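Local coordinates for protein acetone carboxylase alpha subunit (Xanthobacter autotrophicus Py2, PDB 5M45) that belongs to the hydantoinase B/oxoprolinase family and assembles with beta and gamma subunits into a six-chain complex that carries a bound manganese ion, at residues M534-N539 with Y618-R623; H27-M32 with A97-S101; F334-W340 with G385-N389. The contacts are given in a common frame with arbitrary orientation. Numbering follows the deposited sequence.

Interaction 1: residues M534-N539 with Y618-R623; sequences MFFMGN and YLNYMR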
loop_
_atom_site.group_PDB
_atom_site.type_symbol
_atom_site.label_atom_id
_atom_site.label_comp_id
_atom_site.label_asym_id
_atom_site.label_seq_id
_atom_site.Cartn_x
_atom_site.Cartn_y
_atom_site.Cartn_z
ATOM N N MET A 534 12.683 18.355 -1.418
ATOM C CA MET A 534 12.896 18.297 0.034
ATOM C C MET A 534 11.738 18.963 0.797
ATOM O O MET A 534 10.964 19.740 0.232
ATOM C CB MET A 534 14.238 18.943 0.441
ATOM C CG MET A 534 15.460 18.442 -0.347
ATOM S SD MET A 534 17.066 19.072 0.182
ATOM C CE MET A 534 17.235 18.302 1.804
ATOM N N PHE A 535 11.636 18.665 2.083
ATOM C CA PHE A 535 10.640 19.275 2.969
ATOM C C PHE A 535 11.119 19.268 4.434
ATOM O O PHE A 535 12.139 18.653 4.771
ATOM C CB PHE A 535 9.244 18.652 2.790
ATOM C CG PHE A 535 9.139 17.163 3.135
ATOM C CD1 PHE A 535 9.495 16.177 2.197
ATOM C CD2 PHE A 535 8.627 16.752 4.370
ATOM C CE1 PHE A 535 9.369 14.823 2.488
ATOM C CE2 PHE A 535 8.500 15.405 4.671
ATOM C CZ PHE A 535 8.867 14.446 3.745
ATOM N N PHE A 536 10.410 20.050 5.246
ATOM C CA PHE A 536 10.699 20.246 6.678
ATOM C C PHE A 536 9.604 19.617 7.541
ATOM O O PHE A 536 8.421 19.614 7.152
ATOM C CB PHE A 536 10.750 21.782 6.998
ATOM C CG PHE A 536 11.904 22.523 6.363
ATOM C CD1 PHE A 536 11.810 23.030 5.079
ATOM C CD2 PHE A 536 13.072 22.743 7.059
ATOM C CE1 PHE A 536 12.871 23.727 4.476
ATOM C CE2 PHE A 536 14.144 23.436 6.475
ATOM C CZ PHE A 536 14.049 23.919 5.163
ATOM N N MET A 537 9.970 19.120 8.714
ATOM C CA MET A 537 9.011 18.549 9.683
ATOM C C MET A 537 9.524 18.691 11.124
ATOM O O MET A 537 10.510 18.078 11.501
ATOM C CB MET A 537 8.731 17.057 9.381
ATOM C CG MET A 537 7.632 16.411 10.247
ATOM S SD MET A 537 6.041 17.260 10.238
ATOM C CE MET A 537 5.768 17.793 11.935
ATOM N N GLY A 538 8.805 19.506 11.908
ATOM C CA GLY A 538 9.109 19.787 13.328
ATOM C C GLY A 538 8.154 20.828 13.908
ATOM O O GLY A 538 7.286 21.363 13.193
ATOM N N ASN A 539 8.301 21.110 15.193
ATOM C CA ASN A 539 7.489 22.125 15.885
ATOM C C ASN A 539 7.924 23.531 15.454
ATOM O O ASN A 539 9.120 23.776 15.231
ATOM C CB ASN A 539 7.571 21.956 17.413
ATOM C CG ASN A 539 8.976 22.164 17.970
ATOM O OD1 ASN A 539 9.931 21.593 17.474
ATOM N ND2 ASN A 539 9.105 23.003 19.017
ATOM N N TYR A 618 19.624 24.311 2.352
ATOM C CA TYR A 618 18.628 23.837 3.343
ATOM C C TYR A 618 19.296 23.867 4.723
ATOM O O TYR A 618 20.390 23.294 4.887
ATOM C CB TYR A 618 18.202 22.397 2.963
ATOM C CG TYR A 618 17.130 21.697 3.815
ATOM C CD1 TYR A 618 17.373 21.306 5.146
ATOM C CD2 TYR A 618 15.879 21.350 3.257
ATOM C CE1 TYR A 618 16.412 20.652 5.901
ATOM C CE2 TYR A 618 14.914 20.698 4.014
ATOM C CZ TYR A 618 15.186 20.338 5.333
ATOM O OH TYR A 618 14.238 19.659 6.105
ATOM N N LEU A 619 18.653 24.542 5.703
ATOM C CA LEU A 619 19.141 24.554 7.111
ATOM C C LEU A 619 18.455 23.467 7.938
ATOM O O LEU A 619 17.245 23.513 8.094
ATOM C CB LEU A 619 18.924 25.932 7.765
ATOM C CG LEU A 619 19.361 26.069 9.231
ATOM C CD1 LEU A 619 20.869 25.982 9.338
ATOM C CD2 LEU A 619 18.881 27.382 9.861
ATOM N N ASN A 620 19.216 22.511 8.460
ATOM C CA ASN A 620 18.732 21.514 9.434
ATOM C C ASN A 620 18.998 21.978 10.872
ATOM O O ASN A 620 20.158 22.096 11.294
ATOM C CB ASN A 620 19.408 20.138 9.206
ATOM C CG ASN A 620 18.539 18.968 9.667
ATOM O OD1 ASN A 620 17.331 19.059 9.655
ATOM N ND2 ASN A 620 19.169 17.864 10.077
ATOM N N TYR A 621 17.937 22.262 11.623
ATOM C CA TYR A 621 18.028 22.847 12.985
ATOM C C TYR A 621 17.449 21.842 13.992
ATOM O O TYR A 621 16.242 21.516 13.949
ATOM C CB TYR A 621 17.293 24.232 12.993
ATOM C CG TYR A 621 16.807 24.817 14.337
ATOM C CD1 TYR A 621 17.411 24.510 15.567
ATOM C CD2 TYR A 621 15.747 25.739 14.351
ATOM C CE1 TYR A 621 16.936 25.053 16.776
ATOM C CE2 TYR A 621 15.280 26.301 15.560
ATOM C CZ TYR A 621 15.866 25.934 16.758
ATOM O OH TYR A 621 15.372 26.467 17.931
ATOM N N MET A 622 18.308 21.368 14.898
ATOM C CA MET A 622 17.907 20.453 15.986
ATOM C C MET A 622 17.622 21.215 17.284
ATOM O O MET A 622 18.395 22.097 17.681
ATOM C CB MET A 622 18.998 19.393 16.245
ATOM C CG MET A 622 18.926 18.176 15.330
ATOM S SD MET A 622 18.893 18.443 13.534
ATOM C CE MET A 622 20.500 19.186 13.284
ATOM N N ARG A 623 16.535 20.855 17.958
ATOM C CA ARG A 623 16.071 21.645 19.121
ATOM C C ARG A 623 16.853 21.431 20.425
ATOM O O ARG A 623 17.465 20.378 20.657
ATOM C CB ARG A 623 14.592 21.342 19.428
ATOM C CG ARG A 623 13.600 21.319 18.256
ATOM C CD ARG A 623 13.567 22.604 17.440
ATOM N NE ARG A 623 12.463 22.550 16.453
ATOM C CZ ARG A 623 12.574 22.569 15.124
ATOM N NH1 ARG A 623 13.737 22.673 14.491
ATOM N NH2 ARG A 623 11.465 22.519 14.395
#
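This is a buried contact between two beta sheets, made largely by side chains, partly onto main-chain carbonyls. Residues 534-539 take in the end of strand 532-535, of a four-stranded antiparallel sheet, and the loop after it; residues 618-623 run along strand 617-621 and past it, in a five-stranded sheet. The two segments head the same way, their end-to-end directions 23° apart, but matched CA atoms, such as those of Phe536 and Asn620, lie 8.6 Å or more apart. That spacing is too wide for backbone pairing, so side chains fill the gap.

Tyr618 has the largest area covered. Its ring lies between Met534 and Phe536: the Met534 CE methyl makes a CH-pi contact with one face, 3.6 Å from Tyr618 CD2, while the Phe536 ring forms an offset stack on the other, with centroids 4.0 Å apart and planes 3° from parallel. The sulfur of Met534 adds a Met-aromatic contact, though obliquely, SD 4.9 Å from the ring centroid. This Met534-Tyr618-Phe536 sandwich joins the two sheets. Tyr618 OH donates to Phe535 O at 2.7 Å and also bonds Asn437.

Beyond the strands the chemistry turns polar. Arg623 NE donates to Asn539 OD1 at 2.9 Å and Arg623 NH2 to Asn539 O at 2.8 Å, so one guanidinium holds both side chain and backbone. Gly538 makes room for it, since a CB there would come within 2.6 Å of Arg623 NH2. Strand 559-563 packs on Phe536 through Arg559 and Ala561, and Tyr621 reaches an apolar side chain of the gamma subunit.

Interaction 2: residues H27-M32 with A97-S101; sequences HRDRLM and AAGDS
Residues 27-32 form regular alpha helix, with Leu31 N bonded to His27 O at 3.2 Å and Met32 N to Arg28 O at 2.9 Å. Against it lies segment 97-101, the loop that leads into strand 101-104; the backbones come closest at Arg28 and Ala98, CA to CA 5.1 Å. The loop joins antiparallel neighbours 90-95 and 101-104, and is thus the connection of a beta hairpin.

Ala97 (phi/psi -58/-30) directs its CB toward the helix, 3.9 Å from His27 CD2; His27 is in the t rotamer. Ala98 (-81/3) is the most covered residue: its CB sits 3.9 Å from Leu31 CD1 (Leu31 m,t) and 4.3 Å from Arg28 CB. Gly99 follows at 80/13, the left-handed conformation which, after two residues with type I turn angles, turns the chain back toward the second strand. Asp100 (-90/134, chi1 m) returns to extended backbone; Met32 (m,m) brings its end nearer the loop, CE to Asp100 OD2 4.1 Å.

The polar link is a single water. It accepts from Arg28 NE and donates to Ala98 O and Asp100 OD2, each at 2.9 Å; Arg28 reaches it through an extended chain, chi1 to chi3 all t. Asp100 also bonds Tyr41 and Tyr376 and forms a salt bridge with Lys120, and its side chain is about 4 Å from the bound 3,6,9,12,15-pentaoxaheptadecan-1-ol, whose pocket includes Lys120 and Tyr376. Helix 24-38 thus covers the hairpin end beside helix 111-124, which supplies Lys120, and helix 257-282, whose Tyr265 bonds His27 and packs on Leu31 and Ala97.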
loop_
_atom_site.group_PDB
_atom_site.type_symbol
_atom_site.label_atom_id
_atom_site.label_comp_id
_atom_site.label_asym_id
_atom_site.label_seq_id
_atom_site.Cartn_x
_atom_site.Cartn_y
_atom_site.Cartn_z
ATOM N N HIS A 27 -3.521 -20.039 27.425
ATOM C CA HIS A 27 -2.356 -19.733 28.234
ATOM C C HIS A 27 -2.360 -18.258 28.704
ATOM O O HIS A 27 -2.297 -17.963 29.897
ATOM C CB HIS A 27 -1.093 -20.060 27.418
ATOM C CG HIS A 27 0.202 -19.908 28.168
ATOM N ND1 HIS A 27 0.575 -20.759 29.194
ATOM C CD2 HIS A 27 1.235 -19.049 28.009
ATOM C CE1 HIS A 27 1.774 -20.424 29.628
ATOM N NE2 HIS A 27 2.194 -19.388 28.929
ATOM N N ARG A 28 -2.451 -17.339 27.755
ATOM C CA ARG A 28 -2.501 -15.909 28.090
ATOM C C ARG A 28 -3.712 -15.557 28.971
ATOM O O ARG A 28 -3.559 -14.853 29.956
ATOM C CB ARG A 28 -2.468 -15.022 26.842
ATOM C CG ARG A 28 -2.523 -13.542 27.206
ATOM C CD ARG A 28 -2.171 -12.593 26.103
ATOM N NE ARG A 28 -2.204 -11.214 26.601
ATOM C CZ ARG A 28 -3.256 -10.388 26.551
ATOM N NH1 ARG A 28 -4.412 -10.760 25.995
ATOM N NH2 ARG A 28 -3.156 -9.169 27.064
ATOM N N ASP A 29 -4.904 -16.055 28.635
ATOM C CA ASP A 29 -6.103 -15.743 29.435
ATOM C C ASP A 29 -5.959 -16.177 30.919
ATOM O O ASP A 29 -6.398 -15.438 31.821
ATOM C CB ASP A 29 -7.379 -16.330 28.815
ATOM C CG ASP A 29 -7.826 -15.610 27.520
ATOM O OD1 ASP A 29 -7.291 -14.551 27.122
ATOM O OD2 ASP A 29 -8.733 -16.131 26.847
ATOM N N ARG A 30 -5.348 -17.350 31.158
ATOM C CA ARG A 30 -5.099 -17.869 32.517
ATOM C C ARG A 30 -4.164 -16.920 33.267
ATOM O O ARG A 30 -4.431 -16.538 34.404
ATOM C CB ARG A 30 -4.517 -19.311 32.480
ATOM C CG ARG A 30 -4.043 -19.829 33.838
ATOM C CD ARG A 30 -3.689 -21.315 33.864
ATOM N NE ARG A 30 -2.542 -21.606 32.983
ATOM C CZ ARG A 30 -1.249 -21.515 33.313
ATOM N NH1 ARG A 30 -0.856 -21.105 34.486
ATOM N NH2 ARG A 30 -0.302 -21.881 32.441
ATOM N N LEU A 31 -3.094 -16.507 32.611
ATOM C CA LEU A 31 -2.131 -15.582 33.215
ATOM C C LEU A 31 -2.702 -14.184 33.502
ATOM O O LEU A 31 -2.415 -13.600 34.557
ATOM C CB LEU A 31 -0.871 -15.487 32.361
ATOM C CG LEU A 31 -0.112 -16.799 32.107
ATOM C CD1 LEU A 31 1.124 -16.500 31.242
ATOM C CD2 LEU A 31 0.312 -17.484 33.370
ATOM N N MET A 32 -3.503 -13.655 32.587
ATOM C CA MET A 32 -4.112 -12.333 32.791
ATOM C C MET A 32 -5.155 -12.352 33.935
ATOM O O MET A 32 -5.244 -11.399 34.724
ATOM C CB MET A 32 -4.730 -11.775 31.489
ATOM C CG MET A 32 -3.728 -11.502 30.358
ATOM S SD MET A 32 -2.377 -10.343 30.730
ATOM C CE MET A 32 -1.116 -11.502 31.306
ATOM N N ALA A 97 5.850 -17.122 26.190
ATOM C CA ALA A 97 4.799 -17.614 25.292
ATOM C C ALA A 97 3.586 -16.702 25.204
ATOM O O ALA A 97 2.931 -16.637 24.150
ATOM C CB ALA A 97 4.381 -19.014 25.673
ATOM N N ALA A 98 3.293 -15.973 26.283
ATOM C CA ALA A 98 2.158 -15.033 26.324
ATOM C C ALA A 98 2.441 -13.670 25.688
ATOM O O ALA A 98 1.576 -12.783 25.738
ATOM C CB ALA A 98 1.682 -14.844 27.766
ATOM N N GLY A 99 3.630 -13.478 25.115
ATOM C CA GLY A 99 4.022 -12.192 24.523
ATOM C C GLY A 99 4.509 -11.093 25.473
ATOM O O GLY A 99 4.611 -9.939 25.075
ATOM N N ASP A 100 4.795 -11.437 26.731
ATOM C CA ASP A 100 5.406 -10.504 27.665
ATOM C C ASP A 100 6.946 -10.569 27.610
ATOM O O ASP A 100 7.517 -11.647 27.626
ATOM C CB ASP A 100 4.917 -10.797 29.076
ATOM C CG ASP A 100 3.412 -10.551 29.225
ATOM O OD1 ASP A 100 3.014 -9.370 28.986
ATOM O OD2 ASP A 100 2.667 -11.474 29.606
ATOM N N SER A 101 7.606 -9.413 27.557
ATOM C CA SER A 101 9.072 -9.360 27.427
ATOM C C SER A 101 9.743 -9.725 28.737
ATOM O O SER A 101 9.246 -9.342 29.815
ATOM C CB SER A 101 9.551 -7.973 26.968
ATOM O OG SER A 101 9.262 -6.983 27.944
HETATM O O HOH W 1 0.287 -11.497 28.003
#

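Interaction 3: residues F334-W340 with G385-N389; sequences FEGSSRW and GTWMN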
loop_
_atom_site.group_PDB
_atom_site.type_symbol
_atom_site.label_atom_id
_atom_site.label_comp_id
_atom_site.label_asym_id
_atom_site.label_seq_id
_atom_site.Cartn_x
_atom_site.Cartn_y
_atom_site.Cartn_z
ATOM N N PHE A 334 -5.425 10.858 31.110
ATOM C CA PHE A 334 -5.336 11.877 30.048
ATOM C C PHE A 334 -6.700 12.469 29.607
ATOM O O PHE A 334 -6.809 13.025 28.512
ATOM C CB PHE A 334 -4.502 11.329 28.879
ATOM C CG PHE A 334 -3.061 11.061 29.271
ATOM C CD1 PHE A 334 -2.697 9.860 29.888
ATOM C CD2 PHE A 334 -2.086 12.039 29.113
ATOM C CE1 PHE A 334 -1.376 9.642 30.293
ATOM C CE2 PHE A 334 -0.782 11.828 29.528
ATOM C CZ PHE A 334 -0.423 10.627 30.117
ATOM N N GLU A 335 -7.716 12.386 30.480
ATOM C CA GLU A 335 -8.968 13.111 30.329
ATOM C C GLU A 335 -8.730 14.557 29.941
ATOM O O GLU A 335 -7.956 15.248 30.612
ATOM C CB GLU A 335 -9.742 13.102 31.660
ATOM C CG GLU A 335 -11.056 13.950 31.737
ATOM C CD GLU A 335 -12.284 13.182 31.225
ATOM O OE1 GLU A 335 -13.420 13.712 31.137
ATOM O OE2 GLU A 335 -12.116 12.008 30.893
ATOM N N GLY A 336 -9.391 15.005 28.885
ATOM C CA GLY A 336 -9.227 16.351 28.384
ATOM C C GLY A 336 -8.413 16.511 27.113
ATOM O O GLY A 336 -8.355 17.592 26.549
ATOM N N SER A 337 -7.800 15.429 26.650
ATOM C CA SER A 337 -6.947 15.485 25.455
ATOM C C SER A 337 -7.767 15.730 24.180
ATOM O O SER A 337 -8.971 15.431 24.124
ATOM C CB SER A 337 -6.126 14.175 25.303
ATOM O OG SER A 337 -5.241 13.970 26.404
ATOM N N SER A 338 -7.095 16.275 23.171
ATOM C CA SER A 338 -7.723 16.590 21.871
ATOM C C SER A 338 -7.939 15.336 20.994
ATOM O O SER A 338 -7.504 14.246 21.332
ATOM C CB SER A 338 -6.916 17.696 21.140
ATOM O OG SER A 338 -5.562 17.328 20.922
ATOM N N ARG A 339 -8.627 15.511 19.867
ATOM C CA ARG A 339 -9.042 14.438 18.955
ATOM C C ARG A 339 -7.950 14.109 17.945
ATOM O O ARG A 339 -7.094 14.947 17.645
ATOM C CB ARG A 339 -10.316 14.867 18.191
ATOM C CG ARG A 339 -11.019 13.786 17.392
ATOM C CD ARG A 339 -12.350 14.195 16.780
ATOM N NE ARG A 339 -12.260 15.216 15.746
ATOM C CZ ARG A 339 -12.661 16.500 15.878
ATOM N NH1 ARG A 339 -13.231 16.951 17.019
ATOM N NH2 ARG A 339 -12.543 17.337 14.835
ATOM N N TRP A 340 -7.981 12.872 17.420
ATOM C CA TRP A 340 -7.213 12.549 16.196
ATOM C C TRP A 340 -7.513 13.563 15.081
ATOM O O TRP A 340 -8.523 14.277 15.135
ATOM C CB TRP A 340 -7.495 11.104 15.739
ATOM C CG TRP A 340 -8.937 10.837 15.365
ATOM C CD1 TRP A 340 -9.913 10.364 16.190
ATOM C CD2 TRP A 340 -9.533 10.983 14.081
ATOM N NE1 TRP A 340 -11.094 10.239 15.503
ATOM C CE2 TRP A 340 -10.895 10.613 14.205
ATOM C CE3 TRP A 340 -9.066 11.409 12.846
ATOM C CZ2 TRP A 340 -11.789 10.617 13.125
ATOM C CZ3 TRP A 340 -9.979 11.429 11.765
ATOM C CH2 TRP A 340 -11.310 11.020 11.916
ATOM N N GLY A 385 -11.199 7.844 21.350
ATOM C CA GLY A 385 -11.425 8.958 20.423
ATOM C C GLY A 385 -10.425 10.103 20.448
ATOM O O GLY A 385 -10.419 10.926 19.511
ATOM N N THR A 386 -9.616 10.186 21.507
ATOM C CA THR A 386 -8.505 11.127 21.583
ATOM C C THR A 386 -7.407 10.738 20.585
ATOM O O THR A 386 -7.390 9.620 20.041
ATOM C CB THR A 386 -7.913 11.213 23.015
ATOM O OG1 THR A 386 -7.459 9.909 23.407
ATOM C CG2 THR A 386 -8.963 11.724 24.052
ATOM N N TRP A 387 -6.465 11.646 20.353
ATOM C CA TRP A 387 -5.358 11.365 19.414
ATOM C C TRP A 387 -4.463 10.196 19.853
ATOM O O TRP A 387 -3.891 9.515 18.985
ATOM C CB TRP A 387 -4.513 12.631 19.125
ATOM C CG TRP A 387 -3.710 13.146 20.332
ATOM C CD1 TRP A 387 -4.061 14.163 21.199
ATOM C CD2 TRP A 387 -2.449 12.662 20.761
ATOM N NE1 TRP A 387 -3.060 14.327 22.143
ATOM C CE2 TRP A 387 -2.065 13.419 21.890
ATOM C CE3 TRP A 387 -1.574 11.667 20.284
ATOM C CZ2 TRP A 387 -0.836 13.206 22.549
ATOM C CZ3 TRP A 387 -0.384 11.447 20.951
ATOM C CH2 TRP A 387 -0.014 12.214 22.062
ATOM N N MET A 388 -4.320 9.988 21.174
ATOM C CA MET A 388 -3.560 8.863 21.739
ATOM C C MET A 388 -4.325 7.510 21.813
ATOM O O MET A 388 -3.720 6.491 22.097
ATOM C CB MET A 388 -2.926 9.201 23.110
ATOM C CG MET A 388 -3.897 9.418 24.271
ATOM S SD MET A 388 -4.497 11.103 24.475
ATOM C CE MET A 388 -3.024 11.896 25.145
ATOM N N ASN A 389 -5.635 7.505 21.553
ATOM C CA ASN A 389 -6.441 6.248 21.505
ATOM C C ASN A 389 -7.581 6.445 20.487
ATOM O O ASN A 389 -8.751 6.509 20.855
ATOM C CB ASN A 389 -6.934 5.888 22.906
ATOM C CG ASN A 389 -7.622 4.536 22.994
ATOM O OD1 ASN A 389 -7.516 3.647 22.084
ATOM N ND2 ASN A 389 -8.372 4.355 24.075
#
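Trp387 loses more surface to this contact than any other residue, and its backbone supplies the one direct hydrogen bond between the two loops: Trp387 N donates to Ser338 O at 3.0 Å, with an N-H...O angle of 151°. The same carbonyl oxygen also takes a CA-H...O contact from Thr386, CA to O 3.3 Å. Here the backbones form a single beta bridge, Arg339 with Thr386, CA atoms 4.3 Å apart. The Trp387 indole lies along Ser337 and Ser338, its CD1 3.5 Å from Ser338 OG, which is hydrogen-bonded to His317 N, and meets Phe403 edge-to-face.

Met388 comes next in covered area. Its CA-to-CB bond points sideways, but the side chain folds back so that CE lies 3.3 Å from Ser337 OG and 4.1 Å from Phe334 CB.

Ser337, covered almost as much, closes the type II turn 334-337, its N (3.2 Å) and OG (2.8 Å) both donating to Phe334 O. On the other loop, residues 386-389 form a type I turn, closed by Asn389 N to Thr386 O at 3.1 Å, so turn packs against turn.

Strands 330-333 and 378-381, parallel neighbours in a mixed sheet with helix 349-361 between them in the chain, form a beta-alpha-beta crossover, and the bridge ties together the loops that leave its two strands.

All three contacts are largely buried, but at different distances from the chain centre: interactions 1 and 3 lie 16 and 17 Å from it, while interaction 2, at 28 Å, is the most peripheral, with interactions 1 and 2 on opposite sides of that centre. They follow one another in series along the chain and do not touch; the nearest atoms are about 13 Å apart, between interactions 1 and 3. No sheet or helix is shared. Interaction 1 joins two sheets by aromatic stacking and an arginine, interaction 3 joins loops of one sheet through one backbone bridge and the side chains packed around it, and interaction 2 sets a helix on a hairpin loop, with a water as its polar link, next to a ligand pocket.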